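Local coordinates for protein dihydroneopterin triphosphate diphosphatase (PDB 5U7F) that hydrolyses dihydroneopterin triphosphate to the monophosphate and pyrophosphate in folate biosynthesis, as a metal-dependent Nudix enzyme that also accepts nucleoside triphosphates such as dATP, at residues S11-I16 against W136-A141; L25-R30 against Q37-S42; Q76-F81 against T99-C104. All blocks are in the same frame, centred on the assembly; numbering follows the deposited sequence.

Interaction 1 of 3, residues S11-I16 against W136-A141; sequences SILVVI and WSNRQA. With SO4 (sulfate ion), chain B.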
loop_
_atom_site.group_PDB
_atom_site.type_symbol
_atom_site.label_atom_id
_atom_site.label_comp_id
_atom_site.label_asym_id
_atom_site.label_seq_id
_atom_site.Cartn_x
_atom_site.Cartn_y
_atom_site.Cartn_z
ATOM N N SER A 11 -9.085 -0.369 -5.439
ATOM C CA SER A 11 -8.027 -0.802 -4.529
ATOM C C SER A 11 -7.801 0.207 -3.396
ATOM O O SER A 11 -8.376 1.306 -3.379
ATOM C CB SER A 11 -6.740 -1.021 -5.317
ATOM O OG SER A 11 -6.169 0.221 -5.702
ATOM N N ILE A 12 -6.987 -0.215 -2.447
ATOM C CA ILE A 12 -6.557 0.605 -1.338
ATOM C C ILE A 12 -5.043 0.630 -1.294
ATOM O O ILE A 12 -4.362 -0.256 -1.828
ATOM C CB ILE A 12 -7.156 0.129 0.014
ATOM C CG1 ILE A 12 -6.844 -1.331 0.322
ATOM C CG2 ILE A 12 -8.669 0.331 0.018
ATOM C CD1 ILE A 12 -5.501 -1.572 0.936
ATOM N N LEU A 13 -4.526 1.709 -0.723
ATOM C CA LEU A 13 -3.101 1.892 -0.483
ATOM C C LEU A 13 -2.960 2.241 0.988
ATOM O O LEU A 13 -3.681 3.106 1.465
ATOM C CB LEU A 13 -2.536 3.013 -1.360
ATOM C CG LEU A 13 -1.176 3.605 -0.973
ATOM C CD1 LEU A 13 -0.139 2.686 -1.479
ATOM C CD2 LEU A 13 -1.001 4.987 -1.563
ATOM N N VAL A 14 -2.093 1.547 1.724
ATOM C CA VAL A 14 -1.845 1.894 3.125
ATOM C C VAL A 14 -0.385 2.269 3.294
ATOM O O VAL A 14 0.534 1.443 3.147
ATOM C CB VAL A 14 -2.208 0.751 4.098
ATOM C CG1 VAL A 14 -1.931 1.197 5.542
ATOM C CG2 VAL A 14 -3.647 0.331 3.933
ATOM N N VAL A 15 -0.148 3.546 3.545
ATOM C CA VAL A 15 1.207 3.991 3.791
ATOM C C VAL A 15 1.527 3.741 5.246
ATOM O O VAL A 15 0.956 4.367 6.159
ATOM C CB VAL A 15 1.405 5.477 3.409
ATOM C CG1 VAL A 15 2.820 5.872 3.618
ATOM C CG2 VAL A 15 1.049 5.701 1.941
ATOM N N ILE A 16 2.426 2.786 5.442
ATOM C CA ILE A 16 2.944 2.427 6.753
ATOM C C ILE A 16 4.253 3.154 7.052
ATOM O O ILE A 16 5.188 3.183 6.257
ATOM C CB ILE A 16 3.150 0.897 6.873
ATOM C CG1 ILE A 16 1.809 0.194 6.721
ATOM C CG2 ILE A 16 3.791 0.525 8.226
ATOM C CD1 ILE A 16 1.828 -1.302 6.822
ATOM N N TRP A 136 3.208 6.489 -9.102
ATOM C CA TRP A 136 3.093 7.916 -8.840
ATOM C C TRP A 136 2.139 8.189 -7.711
ATOM O O TRP A 136 2.334 9.150 -7.013
ATOM C CB TRP A 136 2.695 8.718 -10.102
ATOM C CG TRP A 136 1.324 8.523 -10.658
ATOM C CD1 TRP A 136 1.008 7.803 -11.753
ATOM C CD2 TRP A 136 0.120 9.129 -10.203
ATOM N NE1 TRP A 136 -0.353 7.884 -12.007
ATOM C CE2 TRP A 136 -0.916 8.696 -11.067
ATOM C CE3 TRP A 136 -0.195 9.976 -9.136
ATOM C CZ2 TRP A 136 -2.232 9.069 -10.887
ATOM C CZ3 TRP A 136 -1.511 10.354 -8.956
ATOM C CH2 TRP A 136 -2.519 9.891 -9.822
ATOM N N SER A 137 1.142 7.342 -7.487
ATOM C CA SER A 137 0.173 7.617 -6.433
ATOM C C SER A 137 0.796 7.293 -5.061
ATOM O O SER A 137 0.615 8.036 -4.095
ATOM C CB SER A 137 -1.111 6.826 -6.648
ATOM O OG SER A 137 -0.844 5.441 -6.685
ATOM N N ASN A 138 1.529 6.188 -4.998
ATOM C CA ASN A 138 2.298 5.801 -3.799
ATOM C C ASN A 138 3.283 6.888 -3.412
ATOM O O ASN A 138 3.379 7.263 -2.232
ATOM C CB ASN A 138 3.029 4.479 -4.041
ATOM C CG ASN A 138 3.324 3.684 -2.754
ATOM O OD1 ASN A 138 3.411 2.438 -2.813
ATOM N ND2 ASN A 138 3.494 4.382 -1.593
ATOM N N ARG A 139 3.997 7.405 -4.398
ATOM C CA ARG A 139 4.882 8.532 -4.181
ATOM C C ARG A 139 4.156 9.720 -3.594
ATOM O O ARG A 139 4.576 10.287 -2.562
ATOM C CB ARG A 139 5.535 8.931 -5.475
ATOM C CG ARG A 139 6.302 10.243 -5.415
ATOM C CD ARG A 139 7.207 10.371 -6.621
ATOM N NE ARG A 139 6.423 10.655 -7.808
ATOM C CZ ARG A 139 6.303 9.885 -8.885
ATOM N NH1 ARG A 139 6.918 8.693 -8.997
ATOM N NH2 ARG A 139 5.546 10.350 -9.873
ATOM N N GLN A 140 3.059 10.095 -4.240
ATOM C CA GLN A 140 2.321 11.280 -3.814
ATOM C C GLN A 140 1.779 11.113 -2.383
ATOM O O GLN A 140 1.783 12.053 -1.586
ATOM C CB GLN A 140 1.183 11.579 -4.792
ATOM C CG GLN A 140 0.483 12.913 -4.527
ATOM C CD GLN A 140 -0.588 13.276 -5.582
ATOM O OE1 GLN A 140 -1.627 13.846 -5.250
ATOM N NE2 GLN A 140 -0.311 12.976 -6.835
ATOM N N ALA A 141 1.343 9.907 -2.038
ATOM C CA ALA A 141 0.794 9.662 -0.718
ATOM C C ALA A 141 1.893 9.800 0.341
ATOM O O ALA A 141 1.663 10.396 1.378
ATOM C CB ALA A 141 0.135 8.292 -0.650
HETATM S S SO4 B . -2.049 8.239 -15.449
HETATM O O1 SO4 B . -1.368 8.380 -16.738
HETATM O O2 SO4 B . -3.469 8.015 -15.687
HETATM O O3 SO4 B . -1.476 7.082 -14.758
HETATM O O4 SO4 B . -1.859 9.451 -14.661
#
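The hydroxyl OG of Ser137, a helix residue whose carbonyl oxygen comes within 4.3 Å of Leu13 CD2 on the neighbouring strand, is gripped by two groups, Glu100 OE1 and the hydroxyl of Ser135. Ser137 O itself is already taken by the helix, accepting from Ala141 N at 2.9 Å. What the strand offers to the helix is methyl groups, which meet Ala141 CB and the amide of Asn138. Leu13 divides its two methyls between these residues. CD2 presses on Ala141 CB at 3.6 Å, while CD1 rests against the amide of Asn138, 3.8 Å from its OD1, the two side chains crossing at about a right angle. Two residues on, Val15 turns CG2 to the same alanine methyl, CG2 to CB 3.8 Å, so Ala141 is shared by both strand residues. In Asn138, CG anti to the backbone N (chi1 -154°) brings the amide over to the strand side, where its ND2 donates to Ser38 OG, tying the helix to another strand of the sheet. At the start of the helix, Trp136 NE1 points to a sulfate, probably from the crystallisation liquor, bonding O3 at 3.1 Å near the ring plane. The same ion is held by Arg97 and by the backbone N of Glu82, a residue predicted to bind substrate. In fold terms, helix 136-147 packs on one side of the Nudix sheet against strand 10-18; the axes of segments 136-141 and 11-16 come within 9.5 Å and cross at -41°. Apolar contacts thus hold the helix against strand 10-18, while hydrogen bonds from Ser137 OG to Glu100 and from Asn138 ND2 to Ser38 anchor it to the strands flanking that one.

Interaction 2 of 3, residues L25-R30 against Q37-S42; sequences LMLQRR and QSVTGS. With CO (cobalt (II) ion), chain F; SO4 (sulfate ion), chain C.
Two backbone hydrogen bonds make Leu27 and Gln37 an antiparallel hydrogen-bonded pair, Leu27 N to Gln37 O at 2.8 Å and Gln37 N to Leu27 O at 2.9 Å, in the hairpin of strands 23-29 and 36-42. Among side chains, Arg29 NH1 donates to Gln37 OE1 at 2.8 Å; the oxygen lies in the guanidinium plane, but the nitrogen stands 40° out of the amide plane, the two planes being 89° apart. His118 NE2 and a cobalt-bound water also bond OE1, and Asp31 forms a salt bridge with Arg29 NE. Apolar packing is lighter: Leu27 CD1 lies beside Val39 CG2 at 3.9 Å, and the Met26 chain, bent at chi2 and chi3, lays CE on Gln37 CA at 3.4 Å. Thr40 O binds cobalt at 2.0 Å, alongside two waters, a sulfate oxygen, Glu60 and Glu117. Just beyond, where Gly41 and Ser42 open the Nudix box, Ser42 N donates to the sulfate. One of those waters accepts from Thr40 N and donates to Gln37 OE1, so Gln37 acts as a second-shell residue, linking the metal's hydration to Arg29, which by similarity binds substrate.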
loop_
_atom_site.group_PDB
_atom_site.type_symbol
_atom_site.label_atom_id
_atom_site.label_comp_id
_atom_site.label_asym_id
_atom_site.label_seq_id
_atom_site.Cartn_x
_atom_site.Cartn_y
_atom_site.Cartn_z
ATOM N N LEU A 25 7.971 2.042 5.375
ATOM C CA LEU A 25 8.125 0.643 5.080
ATOM C C LEU A 25 7.817 0.375 3.621
ATOM O O LEU A 25 6.711 0.646 3.170
ATOM C CB LEU A 25 7.198 -0.168 5.984
ATOM C CG LEU A 25 7.119 -1.656 5.647
ATOM C CD1 LEU A 25 8.462 -2.344 5.866
ATOM C CD2 LEU A 25 6.015 -2.347 6.388
ATOM N N MET A 26 8.797 -0.145 2.895
ATOM C CA MET A 26 8.617 -0.427 1.473
ATOM C C MET A 26 8.864 -1.893 1.203
ATOM O O MET A 26 9.796 -2.506 1.772
ATOM C CB MET A 26 9.541 0.454 0.666
ATOM C CG MET A 26 9.262 1.926 0.854
ATOM S SD MET A 26 7.604 2.434 0.286
ATOM C CE MET A 26 7.811 2.107 -1.446
ATOM N N LEU A 27 8.036 -2.445 0.318
ATOM C CA LEU A 27 7.953 -3.873 0.107
ATOM C C LEU A 27 8.199 -4.167 -1.367
ATOM O O LEU A 27 7.663 -3.500 -2.223
ATOM C CB LEU A 27 6.588 -4.395 0.546
ATOM C CG LEU A 27 6.112 -4.058 1.955
ATOM C CD1 LEU A 27 4.642 -4.314 2.114
ATOM C CD2 LEU A 27 6.870 -4.906 2.921
ATOM N N GLN A 28 9.021 -5.171 -1.625
ATOM C CA GLN A 28 9.452 -5.560 -2.979
ATOM C C GLN A 28 8.466 -6.526 -3.628
ATOM O O GLN A 28 8.253 -7.612 -3.120
ATOM C CB GLN A 28 10.829 -6.207 -2.906
ATOM C CG GLN A 28 11.399 -6.501 -4.279
ATOM C CD GLN A 28 12.780 -7.110 -4.185
ATOM O OE1 GLN A 28 13.095 -7.807 -3.226
ATOM N NE2 GLN A 28 13.599 -6.863 -5.194
ATOM N N ARG A 29 7.843 -6.155 -4.747
ATOM C CA ARG A 29 6.832 -7.041 -5.325
ATOM C C ARG A 29 7.408 -8.323 -5.928
ATOM O O ARG A 29 8.573 -8.365 -6.342
ATOM C CB ARG A 29 6.019 -6.331 -6.407
ATOM C CG ARG A 29 5.099 -5.286 -5.857
ATOM C CD ARG A 29 4.133 -4.805 -6.952
ATOM N NE ARG A 29 3.253 -5.883 -7.403
ATOM C CZ ARG A 29 2.191 -6.315 -6.722
ATOM N NH1 ARG A 29 1.870 -5.763 -5.554
ATOM N NH2 ARG A 29 1.441 -7.303 -7.202
ATOM N N ARG A 30 6.583 -9.369 -5.934
ATOM C CA ARG A 30 6.994 -10.665 -6.487
ATOM C C ARG A 30 6.805 -10.749 -8.003
ATOM O O ARG A 30 7.591 -11.403 -8.691
ATOM C CB ARG A 30 6.214 -11.791 -5.825
ATOM C CG ARG A 30 6.658 -12.170 -4.390
ATOM C CD ARG A 30 6.117 -13.557 -4.017
ATOM N NE ARG A 30 6.373 -14.403 -5.175
ATOM C CZ ARG A 30 7.453 -15.152 -5.359
ATOM N NH1 ARG A 30 8.380 -15.259 -4.406
ATOM N NH2 ARG A 30 7.590 -15.815 -6.506
ATOM N N GLN A 37 6.850 -0.845 -2.957
ATOM C CA GLN A 37 5.576 -0.169 -2.652
ATOM C C GLN A 37 5.204 -0.279 -1.201
ATOM O O GLN A 37 5.715 -1.152 -0.481
ATOM C CB GLN A 37 4.462 -0.781 -3.482
ATOM C CG GLN A 37 4.353 -2.267 -3.313
ATOM C CD GLN A 37 3.045 -2.869 -3.766
ATOM O OE1 GLN A 37 2.791 -4.070 -3.555
ATOM N NE2 GLN A 37 2.220 -2.068 -4.438
ATOM N N SER A 38 4.299 0.590 -0.759
ATOM C CA SER A 38 3.569 0.381 0.477
ATOM C C SER A 38 2.519 -0.739 0.250
ATOM O O SER A 38 2.486 -1.378 -0.825
ATOM C CB SER A 38 2.906 1.705 0.937
ATOM O OG SER A 38 3.797 2.806 0.782
ATOM N N VAL A 39 1.716 -1.044 1.263
ATOM C CA VAL A 39 0.694 -2.080 1.123
ATOM C C VAL A 39 -0.419 -1.630 0.155
ATOM O O VAL A 39 -0.962 -0.554 0.315
ATOM C CB VAL A 39 0.112 -2.437 2.491
ATOM C CG1 VAL A 39 -1.143 -3.265 2.378
ATOM C CG2 VAL A 39 1.155 -3.193 3.310
ATOM N N THR A 40 -0.712 -2.432 -0.871
ATOM C CA THR A 40 -1.860 -2.160 -1.761
ATOM C C THR A 40 -2.683 -3.429 -1.849
ATOM O O THR A 40 -2.176 -4.514 -1.591
ATOM C CB THR A 40 -1.461 -1.695 -3.189
ATOM O OG1 THR A 40 -0.820 -2.760 -3.897
ATOM C CG2 THR A 40 -0.561 -0.485 -3.148
ATOM N N GLY A 41 -3.965 -3.300 -2.177
ATOM C CA GLY A 41 -4.784 -4.473 -2.389
ATOM C C GLY A 41 -6.137 -4.112 -2.947
ATOM O O GLY A 41 -6.609 -2.994 -2.719
ATOM N N SER A 42 -6.740 -5.054 -3.671
ATOM C CA SER A 42 -8.104 -4.888 -4.198
ATOM C C SER A 42 -9.161 -4.911 -3.100
ATOM O O SER A 42 -9.052 -5.656 -2.127
ATOM C CB SER A 42 -8.434 -5.985 -5.220
ATOM O OG SER A 42 -7.668 -5.855 -6.400
HETATM CO CO CO F . -1.022 -6.050 -2.313
HETATM S S SO4 C . -3.526 -7.465 -3.983
HETATM O O1 SO4 C . -3.325 -6.395 -4.975
HETATM O O2 SO4 C . -3.100 -8.728 -4.589
HETATM O O3 SO4 C . -2.747 -7.166 -2.767
HETATM O O4 SO4 C . -4.940 -7.572 -3.641
HETATM O O HOH W 1 4.560 2.240 3.508
HETATM O O HOH W 2 -1.307 -5.342 -4.359
HETATM O O HOH W 3 0.643 -4.739 -1.762
#

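Interaction 3 of 3, residues Q76-F81 against T99-C104; sequences QRTVEF and TESWFC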
loop_
_atom_site.group_PDB
_atom_site.type_symbol
_atom_site.label_atom_id
_atom_site.label_comp_id
_atom_site.label_asym_id
_atom_site.label_seq_id
_atom_site.Cartn_x
_atom_site.Cartn_y
_atom_site.Cartn_z
ATOM N N GLN A 76 -8.764 10.344 3.276
ATOM C CA GLN A 76 -9.783 11.031 2.481
ATOM C C GLN A 76 -9.203 11.527 1.160
ATOM O O GLN A 76 -9.332 12.701 0.801
ATOM C CB GLN A 76 -10.408 12.195 3.278
ATOM C CG GLN A 76 -11.279 11.761 4.468
ATOM C CD GLN A 76 -12.141 12.909 5.010
ATOM O OE1 GLN A 76 -12.091 14.030 4.499
ATOM N NE2 GLN A 76 -12.937 12.630 6.040
ATOM N N ARG A 77 -8.563 10.605 0.442
ATOM C CA ARG A 77 -8.091 10.843 -0.910
ATOM C C ARG A 77 -8.296 9.590 -1.758
ATOM O O ARG A 77 -8.084 8.463 -1.296
ATOM C CB ARG A 77 -6.620 11.266 -0.907
ATOM C CG ARG A 77 -6.413 12.667 -0.279
ATOM C CD ARG A 77 -5.465 13.557 -1.073
ATOM N NE ARG A 77 -5.743 13.503 -2.505
ATOM C CZ ARG A 77 -4.835 13.675 -3.462
ATOM N NH1 ARG A 77 -3.565 13.919 -3.153
ATOM N NH2 ARG A 77 -5.201 13.603 -4.736
ATOM N N THR A 78 -8.737 9.819 -2.990
ATOM C CA THR A 78 -8.923 8.772 -3.995
ATOM C C THR A 78 -8.342 9.298 -5.305
ATOM O O THR A 78 -8.624 10.438 -5.708
ATOM C CB THR A 78 -10.414 8.408 -4.189
ATOM O OG1 THR A 78 -10.923 7.764 -3.023
ATOM C CG2 THR A 78 -10.615 7.466 -5.349
ATOM N N VAL A 79 -7.528 8.481 -5.974
ATOM C CA VAL A 79 -6.990 8.832 -7.282
ATOM C C VAL A 79 -7.290 7.703 -8.248
ATOM O O VAL A 79 -7.642 6.608 -7.818
ATOM C CB VAL A 79 -5.486 9.084 -7.221
ATOM C CG1 VAL A 79 -5.200 10.318 -6.355
ATOM C CG2 VAL A 79 -4.794 7.839 -6.690
ATOM N N GLU A 80 -7.147 7.983 -9.537
ATOM C CA GLU A 80 -7.348 6.999 -10.596
ATOM C C GLU A 80 -6.129 7.023 -11.509
ATOM O O GLU A 80 -5.624 8.080 -11.858
ATOM C CB GLU A 80 -8.618 7.294 -11.375
ATOM C CG GLU A 80 -8.910 6.258 -12.444
ATOM C CD GLU A 80 -10.045 6.663 -13.380
ATOM O OE1 GLU A 80 -11.194 6.815 -12.901
ATOM O OE2 GLU A 80 -9.788 6.836 -14.598
ATOM N N PHE A 81 -5.611 5.852 -11.854
ATOM C CA PHE A 81 -4.420 5.805 -12.666
ATOM C C PHE A 81 -4.502 4.658 -13.652
ATOM O O PHE A 81 -5.325 3.739 -13.508
ATOM C CB PHE A 81 -3.153 5.697 -11.802
ATOM C CG PHE A 81 -3.139 4.540 -10.844
ATOM C CD1 PHE A 81 -2.773 3.268 -11.246
ATOM C CD2 PHE A 81 -3.419 4.760 -9.504
ATOM C CE1 PHE A 81 -2.739 2.228 -10.320
ATOM C CE2 PHE A 81 -3.380 3.736 -8.611
ATOM C CZ PHE A 81 -3.038 2.485 -9.010
ATOM N N THR A 99 -8.812 2.618 -9.566
ATOM C CA THR A 99 -9.158 3.662 -8.617
ATOM C C THR A 99 -8.667 3.236 -7.217
ATOM O O THR A 99 -9.008 2.161 -6.728
ATOM C CB THR A 99 -10.668 3.920 -8.586
ATOM O OG1 THR A 99 -11.121 4.292 -9.903
ATOM C CG2 THR A 99 -10.965 5.037 -7.635
ATOM N N GLU A 100 -7.913 4.109 -6.573
ATOM C CA GLU A 100 -7.180 3.777 -5.360
ATOM C C GLU A 100 -7.504 4.749 -4.234
ATOM O O GLU A 100 -7.346 5.954 -4.425
ATOM C CB GLU A 100 -5.687 3.843 -5.635
ATOM C CG GLU A 100 -4.763 3.572 -4.460
ATOM C CD GLU A 100 -3.287 3.751 -4.863
ATOM O OE1 GLU A 100 -2.811 4.911 -4.987
ATOM O OE2 GLU A 100 -2.604 2.722 -5.078
ATOM N N SER A 101 -7.904 4.221 -3.083
ATOM C CA SER A 101 -8.144 5.050 -1.882
ATOM C C SER A 101 -7.016 4.926 -0.866
ATOM O O SER A 101 -6.519 3.819 -0.613
ATOM C CB SER A 101 -9.494 4.671 -1.248
ATOM O OG SER A 101 -10.520 4.967 -2.171
ATOM N N TRP A 102 -6.638 6.054 -0.256
ATOM C CA TRP A 102 -5.408 6.109 0.543
ATOM C C TRP A 102 -5.714 6.035 2.030
ATOM O O TRP A 102 -6.652 6.670 2.512
ATOM C CB TRP A 102 -4.607 7.405 0.278
ATOM C CG TRP A 102 -4.039 7.554 -1.077
ATOM C CD1 TRP A 102 -4.035 6.615 -2.084
ATOM C CD2 TRP A 102 -3.415 8.715 -1.617
ATOM N NE1 TRP A 102 -3.435 7.124 -3.193
ATOM C CE2 TRP A 102 -3.040 8.410 -2.937
ATOM C CE3 TRP A 102 -3.141 9.992 -1.116
ATOM C CZ2 TRP A 102 -2.389 9.317 -3.755
ATOM C CZ3 TRP A 102 -2.487 10.891 -1.929
ATOM C CH2 TRP A 102 -2.133 10.554 -3.247
ATOM N N PHE A 103 -4.874 5.293 2.738
ATOM C CA PHE A 103 -4.890 5.209 4.206
ATOM C C PHE A 103 -3.452 5.379 4.741
ATOM O O PHE A 103 -2.454 5.171 4.030
ATOM C CB PHE A 103 -5.468 3.873 4.673
ATOM C CG PHE A 103 -6.894 3.647 4.276
ATOM C CD1 PHE A 103 -7.216 3.220 2.991
ATOM C CD2 PHE A 103 -7.916 3.871 5.176
ATOM C CE1 PHE A 103 -8.541 3.024 2.632
ATOM C CE2 PHE A 103 -9.251 3.680 4.816
ATOM C CZ PHE A 103 -9.563 3.258 3.565
ATOM N N CYS A 104 -3.346 5.745 6.015
ATOM C CA CYS A 104 -2.054 5.985 6.658
ATOM C C CYS A 104 -2.045 5.123 7.918
ATOM O O CYS A 104 -3.073 4.962 8.564
ATOM C CB CYS A 104 -1.871 7.490 6.964
ATOM S SG CYS A 104 -2.573 8.600 5.666
HETATM O O HOH W 4 -9.070 7.573 1.630
HETATM O O HOH W 5 -12.740 6.654 -10.358
#
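The indole of Trp102 is met obliquely by Arg77, whose NH1 comes to 3.4 Å from CZ3, the two side chains running side by side with their planes 61° apart. From the arginine's side, Trp102 CH2 lies over one face of the guanidinium, whose NH1 donates to Gln140 of helix 136-147. At the indole edge, NE1 donates to Glu100 OE1 at 2.9 Å, near the ring plane, the second donor to this oxygen beside Ser137. Val79 CG2 reaches NE1 obliquely at 3.8 Å. The Phe81 ring, predicted to belong to the substrate site, turns an edge to that carboxylate, CE2 to Glu100 CD 3.7 Å. These residues line the side facing helix 136-147 of two antiparallel strands, 72-82 at the margin of the Nudix sheet and its neighbour 97-107, further joined by the Cys75-Cys104 disulfide. Val79 and Glu100 form a hydrogen-bonded pair, with Glu100 N to Val79 O at 2.8 Å. Trp102 N donates to Arg77 O. On the other side, the hydroxyls of Thr78 and Ser101 share a 3.0 Å hydrogen bond, and the methyls Thr78 CG2 and Thr99 CG2 are packed tightly at 3.4 Å. Beyond them a water bridges Thr99 OG1 and Glu80 OE1, while Glu80 OE2 makes a salt bridge with Arg97.

Overall arrangement
One mixed Nudix sheet carries all three contacts, with strand 10-18 between the strands of the other two. Interactions 1 and 2 have centres about 9 Å apart and join where Val14 N meets Val39 O at 2.8 Å. Interactions 1 and 3, centres about 7 Å apart, join through Leu13 O and Phe103 N, also 2.8 Å, and through Ser137 OG and Glu100 OE1 at 2.7 Å. Interactions 2 and 3 barely meet, Thr40 CG2 lying 4.3 Å from Glu100 OE2. Interaction 2 contributes to the cobalt site directly; the side chains of Leu13 and Glu100 each stay about 9 Å from a cobalt ion and about 4 Å from the side chain of Thr40.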